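Local coordinates for protein putative phosphosugar isomerases (Salmonella typhimurium LT2, PDB 3FKJ) that probably acts as an isomerase of phosphorylated sugars and is likely to bind carbohydrate derivatives, at residues 113-124 and 132-142. Numbering follows the deposited sequence.
Sequences REKGAATIGLVY and EYSDYIIEYQW
Arg-113, at the C-terminal end of helix 103-115, grips Asp-135: its NH2 lies 2.8 Å from Asp-135 OD1 in a salt bridge. The guanidinium and carboxylate planes are 11° apart, yet OD1 is met from above the carboxylate plane. The other oxygen, Asp-135 OD2, accepts a hydrogen bond from Thr-119 N at 3.0 Å, so different donors on the two oxygens together limit the carboxylate's rotation. Thr-119 OG1 sits between its backbone N and carbonyl carbon (chi1 53°), where it donates to Tyr-133 O at 2.7 Å and accepts from Asp-135 N at 2.9 Å. From there the strands run parallel, bridged from Ile-120/Tyr-136 to Val-123/Glu-139: Gly-121 N donates to Tyr-136 O (2.8 Å), Ile-138 N to Gly-121 O, and Val-123 N to Ile-138 O. Ile-120 CG2 presses on Ile-138 CD1 at 3.4 Å, tighter than usual for carbons. Val-123 O lies 3.3 Å from Tyr-140 CD2, over one face of that ring, whose OH bonds to Gln-98. Tyr-124 receives the edge of Trp-142 on its ring face, a T-shaped pair with planes at 70°. The strands belong to a beta-alpha-beta unit of the SIS domain; 136-139 is one of the sheet's two edge strands within this chain, 118-123 also pairs with 91-97, helix 22-35 covers Ile-120, helix 155-170 covers Leu-122, and Ile-138 meets both.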
ATOM      1  N   ARG A 113     -14.316  -8.817  16.585  1.00 35.90           N
ATOM      2  CA  ARG A 113     -15.221  -8.978  17.712  1.00 37.16           C
ATOM      3  C   ARG A 113     -14.749 -10.067  18.695  1.00 37.11           C
ATOM      4  O   ARG A 113     -14.827  -9.877  19.886  1.00 33.60           O
ATOM      5  CB  ARG A 113     -16.652  -9.260  17.233  1.00 37.40           C
ATOM      6  CG  ARG A 113     -17.627  -9.492  18.411  1.00 46.52           C
ATOM      7  CD  ARG A 113     -19.081  -9.613  18.007  1.00 44.61           C
ATOM      8  NE  ARG A 113     -19.704  -8.347  17.617  1.00 42.73           N
ATOM      9  CZ  ARG A 113     -20.950  -8.254  17.146  1.00 41.89           C
ATOM     10  NH1 ARG A 113     -21.692  -9.337  17.033  1.00 41.16           N
ATOM     11  NH2 ARG A 113     -21.476  -7.093  16.796  1.00 42.53           N
ATOM     12  N   GLU A 114     -14.242 -11.195  18.197  1.00 37.61           N
ATOM     13  CA  GLU A 114     -13.669 -12.237  19.074  1.00 38.32           C
ATOM     14  C   GLU A 114     -12.460 -11.760  19.899  1.00 37.19           C
ATOM     15  O   GLU A 114     -12.190 -12.275  20.985  1.00 37.69           O
ATOM     16  CB  GLU A 114     -13.268 -13.465  18.257  1.00 38.64           C
ATOM     17  CG  GLU A 114     -14.447 -14.226  17.643  1.00 43.27           C
ATOM     18  CD  GLU A 114     -14.029 -15.306  16.645  1.00 49.71           C
ATOM     19  OE1 GLU A 114     -12.854 -15.310  16.185  1.00 50.17           O
ATOM     20  OE2 GLU A 114     -14.896 -16.147  16.319  1.00 52.42           O
ATOM     21  N   LYS A 115     -11.746 -10.780  19.367  1.00 37.32           N
ATOM     22  CA  LYS A 115     -10.569 -10.176  19.998  1.00 37.12           C
ATOM     23  C   LYS A 115     -10.927  -9.057  20.975  1.00 35.13           C
ATOM     24  O   LYS A 115     -10.079  -8.604  21.752  1.00 34.80           O
ATOM     25  CB  LYS A 115      -9.642  -9.622  18.900  1.00 41.28           C
ATOM     26  CG  LYS A 115      -8.350 -10.384  18.638  1.00 44.24           C
ATOM     27  CD  LYS A 115      -8.478 -11.866  18.443  1.00 43.20           C
ATOM     28  CE  LYS A 115      -7.063 -12.446  18.385  1.00 44.92           C
ATOM     29  NZ  LYS A 115      -6.967 -13.900  18.059  1.00 42.63           N
ATOM     30  N   GLY A 116     -12.176  -8.612  20.951  1.00 34.59           N
ATOM     31  CA  GLY A 116     -12.660  -7.574  21.866  1.00 35.21           C
ATOM     32  C   GLY A 116     -12.716  -6.176  21.263  1.00 35.06           C
ATOM     33  O   GLY A 116     -13.047  -5.223  21.955  1.00 36.14           O
ATOM     34  N   ALA A 117     -12.401  -6.054  19.976  1.00 36.67           N
ATOM     35  CA  ALA A 117     -12.441  -4.765  19.268  1.00 36.24           C
ATOM     36  C   ALA A 117     -13.886  -4.344  19.018  1.00 36.43           C
ATOM     37  O   ALA A 117     -14.769  -5.211  18.854  1.00 37.85           O
ATOM     38  CB  ALA A 117     -11.687  -4.858  17.947  1.00 35.15           C
ATOM     39  N   ALA A 118     -14.141  -3.032  19.034  1.00 34.73           N
ATOM     40  CA  ALA A 118     -15.378  -2.504  18.471  1.00 32.83           C
ATOM     41  C   ALA A 118     -15.310  -2.606  16.961  1.00 33.55           C
ATOM     42  O   ALA A 118     -14.252  -2.325  16.351  1.00 33.83           O
ATOM     43  CB  ALA A 118     -15.636  -1.079  18.897  1.00 29.97           C
ATOM     44  N   THR A 119     -16.432  -2.995  16.358  1.00 32.32           N
ATOM     45  CA  THR A 119     -16.530  -3.107  14.913  1.00 34.14           C
ATOM     46  C   THR A 119     -17.560  -2.095  14.360  1.00 34.28           C
ATOM     47  O   THR A 119     -18.627  -1.963  14.899  1.00 33.15           O
ATOM     48  CB  THR A 119     -16.900  -4.553  14.483  1.00 33.17           C
ATOM     49  OG1 THR A 119     -18.073  -4.973  15.187  1.00 32.40           O
ATOM     50  CG2 THR A 119     -15.780  -5.510  14.774  1.00 28.74           C
ATOM     51  N   ILE A 120     -17.184  -1.350  13.315  1.00 34.42           N
ATOM     52  CA  ILE A 120     -18.118  -0.473  12.584  1.00 32.49           C
ATOM     53  C   ILE A 120     -18.203  -1.034  11.166  1.00 32.22           C
ATOM     54  O   ILE A 120     -17.179  -1.144  10.460  1.00 32.34           O
ATOM     55  CB  ILE A 120     -17.645   1.010  12.519  1.00 31.57           C
ATOM     56  CG1 ILE A 120     -17.399   1.605  13.924  1.00 29.91           C
ATOM     57  CG2 ILE A 120     -18.648   1.866  11.736  1.00 25.36           C
ATOM     58  CD1 ILE A 120     -16.745   2.985  13.904  1.00 25.94           C
ATOM     59  N   GLY A 121     -19.412  -1.388  10.754  1.00 33.67           N
ATOM     60  CA  GLY A 121     -19.652  -1.956   9.433  1.00 34.33           C
ATOM     61  C   GLY A 121     -20.345  -0.975   8.518  1.00 35.26           C
ATOM     62  O   GLY A 121     -21.449  -0.501   8.840  1.00 33.73           O
ATOM     63  N   LEU A 122     -19.702  -0.677   7.377  1.00 35.84           N
ATOM     64  CA  LEU A 122     -20.317   0.123   6.299  1.00 36.18           C
ATOM     65  C   LEU A 122     -20.907  -0.830   5.241  1.00 36.60           C
ATOM     66  O   LEU A 122     -20.192  -1.687   4.682  1.00 35.08           O
ATOM     67  CB  LEU A 122     -19.276   1.054   5.659  1.00 37.54           C
ATOM     68  CG  LEU A 122     -18.770   2.324   6.360  1.00 39.32           C
ATOM     69  CD1 LEU A 122     -18.139   2.028   7.703  1.00 42.45           C
ATOM     70  CD2 LEU A 122     -17.738   2.959   5.459  1.00 37.93           C
ATOM     71  N   VAL A 123     -22.209  -0.708   4.989  1.00 36.31           N
ATOM     72  CA  VAL A 123     -22.901  -1.568   4.014  1.00 37.31           C
ATOM     73  C   VAL A 123     -23.767  -0.712   3.107  1.00 37.55           C
ATOM     74  O   VAL A 123     -24.170   0.377   3.477  1.00 35.41           O
ATOM     75  CB  VAL A 123     -23.803  -2.660   4.690  1.00 38.63           C
ATOM     76  CG1 VAL A 123     -23.002  -3.535   5.648  1.00 36.14           C
ATOM     77  CG2 VAL A 123     -25.018  -2.033   5.402  1.00 31.91           C
ATOM     78  N   TYR A 124     -24.014  -1.191   1.902  1.00 39.43           N
ATOM     79  CA  TYR A 124     -25.013  -0.571   1.039  1.00 44.48           C
ATOM     80  C   TYR A 124     -26.371  -1.266   1.271  1.00 46.97           C
ATOM     81  O   TYR A 124     -27.414  -0.612   1.401  1.00 46.31           O
ATOM     82  CB  TYR A 124     -24.590  -0.640  -0.430  1.00 44.02           C
ATOM     83  CG  TYR A 124     -25.674  -0.171  -1.385  1.00 49.39           C
ATOM     84  CD1 TYR A 124     -26.140   1.135  -1.345  1.00 48.99           C
ATOM     85  CD2 TYR A 124     -26.224  -1.032  -2.320  1.00 52.08           C
ATOM     86  CE1 TYR A 124     -27.122   1.578  -2.207  1.00 52.69           C
ATOM     87  CE2 TYR A 124     -27.220  -0.604  -3.191  1.00 55.59           C
ATOM     88  CZ  TYR A 124     -27.664   0.707  -3.130  1.00 56.42           C
ATOM     89  OH  TYR A 124     -28.649   1.150  -3.988  1.00 61.80           O
ATOM     90  N   GLU A 132     -24.059  -8.973  11.066  1.00 37.72           N
ATOM     91  CA  GLU A 132     -24.047  -9.870  12.223  1.00 38.17           C
ATOM     92  C   GLU A 132     -22.917  -9.531  13.214  1.00 37.16           C
ATOM     93  O   GLU A 132     -23.107  -9.562  14.440  1.00 33.33           O
ATOM     94  CB  GLU A 132     -23.932 -11.325  11.760  1.00 39.03           C
ATOM     95  CG  GLU A 132     -24.171 -12.332  12.864  1.00 46.29           C
ATOM     96  CD  GLU A 132     -24.101 -13.772  12.387  1.00 51.75           C
ATOM     97  OE1 GLU A 132     -24.652 -14.083  11.309  1.00 54.58           O
ATOM     98  OE2 GLU A 132     -23.502 -14.596  13.113  1.00 56.67           O
ATOM     99  N   TYR A 133     -21.745  -9.205  12.676  1.00 36.73           N
ATOM    100  CA  TYR A 133     -20.556  -8.948  13.479  1.00 35.72           C
ATOM    101  C   TYR A 133     -20.187  -7.470  13.552  1.00 36.55           C
ATOM    102  O   TYR A 133     -19.061  -7.134  13.918  1.00 38.16           O
ATOM    103  CB  TYR A 133     -19.392  -9.734  12.895  1.00 36.30           C
ATOM    104  CG  TYR A 133     -19.639 -11.216  12.893  1.00 34.36           C
ATOM    105  CD1 TYR A 133     -19.680 -11.932  14.088  1.00 37.11           C
ATOM    106  CD2 TYR A 133     -19.855 -11.905  11.706  1.00 36.73           C
ATOM    107  CE1 TYR A 133     -19.897 -13.301  14.094  1.00 34.59           C
ATOM    108  CE2 TYR A 133     -20.085 -13.263  11.704  1.00 39.77           C
ATOM    109  CZ  TYR A 133     -20.097 -13.956  12.895  1.00 37.68           C
ATOM    110  OH  TYR A 133     -20.301 -15.303  12.878  1.00 35.16           O
ATOM    111  N   SER A 134     -21.131  -6.589  13.232  1.00 35.11           N
ATOM    112  CA  SER A 134     -20.921  -5.149  13.297  1.00 36.22           C
ATOM    113  C   SER A 134     -21.608  -4.607  14.525  1.00 37.06           C
ATOM    114  O   SER A 134     -22.829  -4.682  14.627  1.00 38.20           O
ATOM    115  CB  SER A 134     -21.506  -4.464  12.056  1.00 35.99           C
ATOM    116  OG  SER A 134     -20.938  -4.987  10.855  1.00 35.29           O
ATOM    117  N   ASP A 135     -20.846  -4.056  15.463  1.00 38.08           N
ATOM    118  CA  ASP A 135     -21.439  -3.444  16.665  1.00 38.08           C
ATOM    119  C   ASP A 135     -22.245  -2.236  16.232  1.00 36.76           C
ATOM    120  O   ASP A 135     -23.267  -1.935  16.826  1.00 34.23           O
ATOM    121  CB  ASP A 135     -20.374  -2.990  17.693  1.00 38.67           C
ATOM    122  CG  ASP A 135     -19.561  -4.137  18.257  1.00 38.90           C
ATOM    123  OD1 ASP A 135     -20.156  -5.216  18.456  1.00 40.73           O
ATOM    124  OD2 ASP A 135     -18.344  -3.959  18.522  1.00 32.70           O
ATOM    125  N   TYR A 136     -21.740  -1.528  15.221  1.00 35.92           N
ATOM    126  CA  TYR A 136     -22.408  -0.358  14.675  1.00 34.74           C
ATOM    127  C   TYR A 136     -22.455  -0.514  13.166  1.00 35.48           C
ATOM    128  O   TYR A 136     -21.491  -0.996  12.565  1.00 35.11           O
ATOM    129  CB  TYR A 136     -21.665   0.921  15.071  1.00 34.04           C
ATOM    130  CG  TYR A 136     -21.338   1.047  16.554  1.00 37.28           C
ATOM    131  CD1 TYR A 136     -20.169   0.485  17.085  1.00 35.82           C
ATOM    132  CD2 TYR A 136     -22.210   1.734  17.437  1.00 32.61           C
ATOM    133  CE1 TYR A 136     -19.873   0.586  18.440  1.00 36.72           C
ATOM    134  CE2 TYR A 136     -21.911   1.847  18.794  1.00 31.06           C
ATOM    135  CZ  TYR A 136     -20.750   1.268  19.301  1.00 30.09           C
ATOM    136  OH  TYR A 136     -20.460   1.406  20.650  1.00 28.73           O
ATOM    137  N   ILE A 137     -23.569  -0.108  12.569  1.00 35.18           N
ATOM    138  CA  ILE A 137     -23.831  -0.262  11.139  1.00 37.58           C
ATOM    139  C   ILE A 137     -24.109   1.096  10.488  1.00 37.69           C
ATOM    140  O   ILE A 137     -24.931   1.849  10.970  1.00 38.76           O
ATOM    141  CB  ILE A 137     -25.062  -1.175  10.866  1.00 36.54           C
ATOM    142  CG1 ILE A 137     -24.838  -2.575  11.455  1.00 40.91           C
ATOM    143  CG2 ILE A 137     -25.315  -1.271   9.360  1.00 33.35           C
ATOM    144  CD1 ILE A 137     -26.126  -3.325  11.816  1.00 40.66           C
ATOM    145  N   ILE A 138     -23.428   1.390   9.392  1.00 37.72           N
ATOM    146  CA  ILE A 138     -23.709   2.570   8.594  1.00 35.98           C
ATOM    147  C   ILE A 138     -24.201   2.094   7.236  1.00 36.10           C
ATOM    148  O   ILE A 138     -23.537   1.315   6.572  1.00 35.79           O
ATOM    149  CB  ILE A 138     -22.462   3.456   8.430  1.00 35.85           C
ATOM    150  CG1 ILE A 138     -22.117   4.145   9.772  1.00 32.76           C
ATOM    151  CG2 ILE A 138     -22.695   4.481   7.322  1.00 32.51           C
ATOM    152  CD1 ILE A 138     -20.624   4.150  10.158  1.00 30.01           C
ATOM    153  N   GLU A 139     -25.379   2.543   6.833  1.00 35.71           N
ATOM    154  CA  GLU A 139     -25.851   2.280   5.485  1.00 37.25           C
ATOM    155  C   GLU A 139     -25.458   3.473   4.648  1.00 36.86           C
ATOM    156  O   GLU A 139     -26.087   4.536   4.734  1.00 36.74           O
ATOM    157  CB  GLU A 139     -27.345   2.085   5.467  1.00 38.54           C
ATOM    158  CG  GLU A 139     -27.761   0.775   6.105  1.00 44.98           C
ATOM    159  CD  GLU A 139     -29.236   0.719   6.357  1.00 48.10           C
ATOM    160  OE1 GLU A 139     -29.987   0.850   5.373  1.00 47.26           O
ATOM    161  OE2 GLU A 139     -29.618   0.550   7.525  1.00 46.26           O
ATOM    162  N   TYR A 140     -24.365   3.330   3.903  1.00 35.25           N
ATOM    163  CA  TYR A 140     -23.882   4.423   3.088  1.00 34.80           C
ATOM    164  C   TYR A 140     -24.735   4.472   1.848  1.00 35.03           C
ATOM    165  O   TYR A 140     -25.418   3.507   1.523  1.00 35.76           O
ATOM    166  CB  TYR A 140     -22.392   4.286   2.734  1.00 34.28           C
ATOM    167  CG  TYR A 140     -21.986   3.035   1.996  1.00 33.51           C
ATOM    168  CD1 TYR A 140     -22.176   2.910   0.628  1.00 35.10           C
ATOM    169  CD2 TYR A 140     -21.355   1.989   2.658  1.00 37.52           C
ATOM    170  CE1 TYR A 140     -21.780   1.777  -0.051  1.00 32.83           C
ATOM    171  CE2 TYR A 140     -20.943   0.847   1.982  1.00 31.27           C
ATOM    172  CZ  TYR A 140     -21.169   0.742   0.631  1.00 36.98           C
ATOM    173  OH  TYR A 140     -20.747  -0.388  -0.055  1.00 32.25           O
ATOM    174  N   GLN A 141     -24.673   5.591   1.144  1.00 35.52           N
ATOM    175  CA  GLN A 141     -25.378   5.739  -0.107  1.00 36.05           C
ATOM    176  C   GLN A 141     -24.502   5.502  -1.332  1.00 37.46           C
ATOM    177  O   GLN A 141     -23.285   5.732  -1.328  1.00 34.63           O
ATOM    178  CB  GLN A 141     -26.007   7.109  -0.150  1.00 36.85           C
ATOM    179  CG  GLN A 141     -26.969   7.295   0.997  1.00 40.17           C
ATOM    180  CD  GLN A 141     -28.098   8.127   0.606  1.00 45.45           C
ATOM    181  OE1 GLN A 141     -28.044   9.330   0.745  1.00 49.12           O
ATOM    182  NE2 GLN A 141     -29.119   7.512   0.042  1.00 47.18           N
ATOM    183  N   TRP A 142     -25.159   5.022  -2.377  1.00 38.38           N
ATOM    184  CA  TRP A 142     -24.516   4.657  -3.610  1.00 39.19           C
ATOM    185  C   TRP A 142     -25.523   4.725  -4.761  1.00 38.27           C
ATOM    186  O   TRP A 142     -26.652   4.319  -4.612  1.00 37.12           O
ATOM    187  CB  TRP A 142     -23.976   3.230  -3.487  1.00 40.43           C
ATOM    188  CG  TRP A 142     -23.426   2.704  -4.766  1.00 44.84           C
ATOM    189  CD1 TRP A 142     -22.146   2.849  -5.234  1.00 49.39           C
ATOM    190  CD2 TRP A 142     -24.139   1.952  -5.764  1.00 48.22           C
ATOM    191  NE1 TRP A 142     -22.016   2.225  -6.454  1.00 49.87           N
ATOM    192  CE2 TRP A 142     -23.220   1.667  -6.805  1.00 51.69           C
ATOM    193  CE3 TRP A 142     -25.452   1.479  -5.870  1.00 50.26           C
ATOM    194  CZ2 TRP A 142     -23.581   0.941  -7.950  1.00 53.30           C
ATOM    195  CZ3 TRP A 142     -25.817   0.757  -7.015  1.00 51.12           C
ATOM    196  CH2 TRP A 142     -24.881   0.499  -8.037  1.00 52.58           C
TER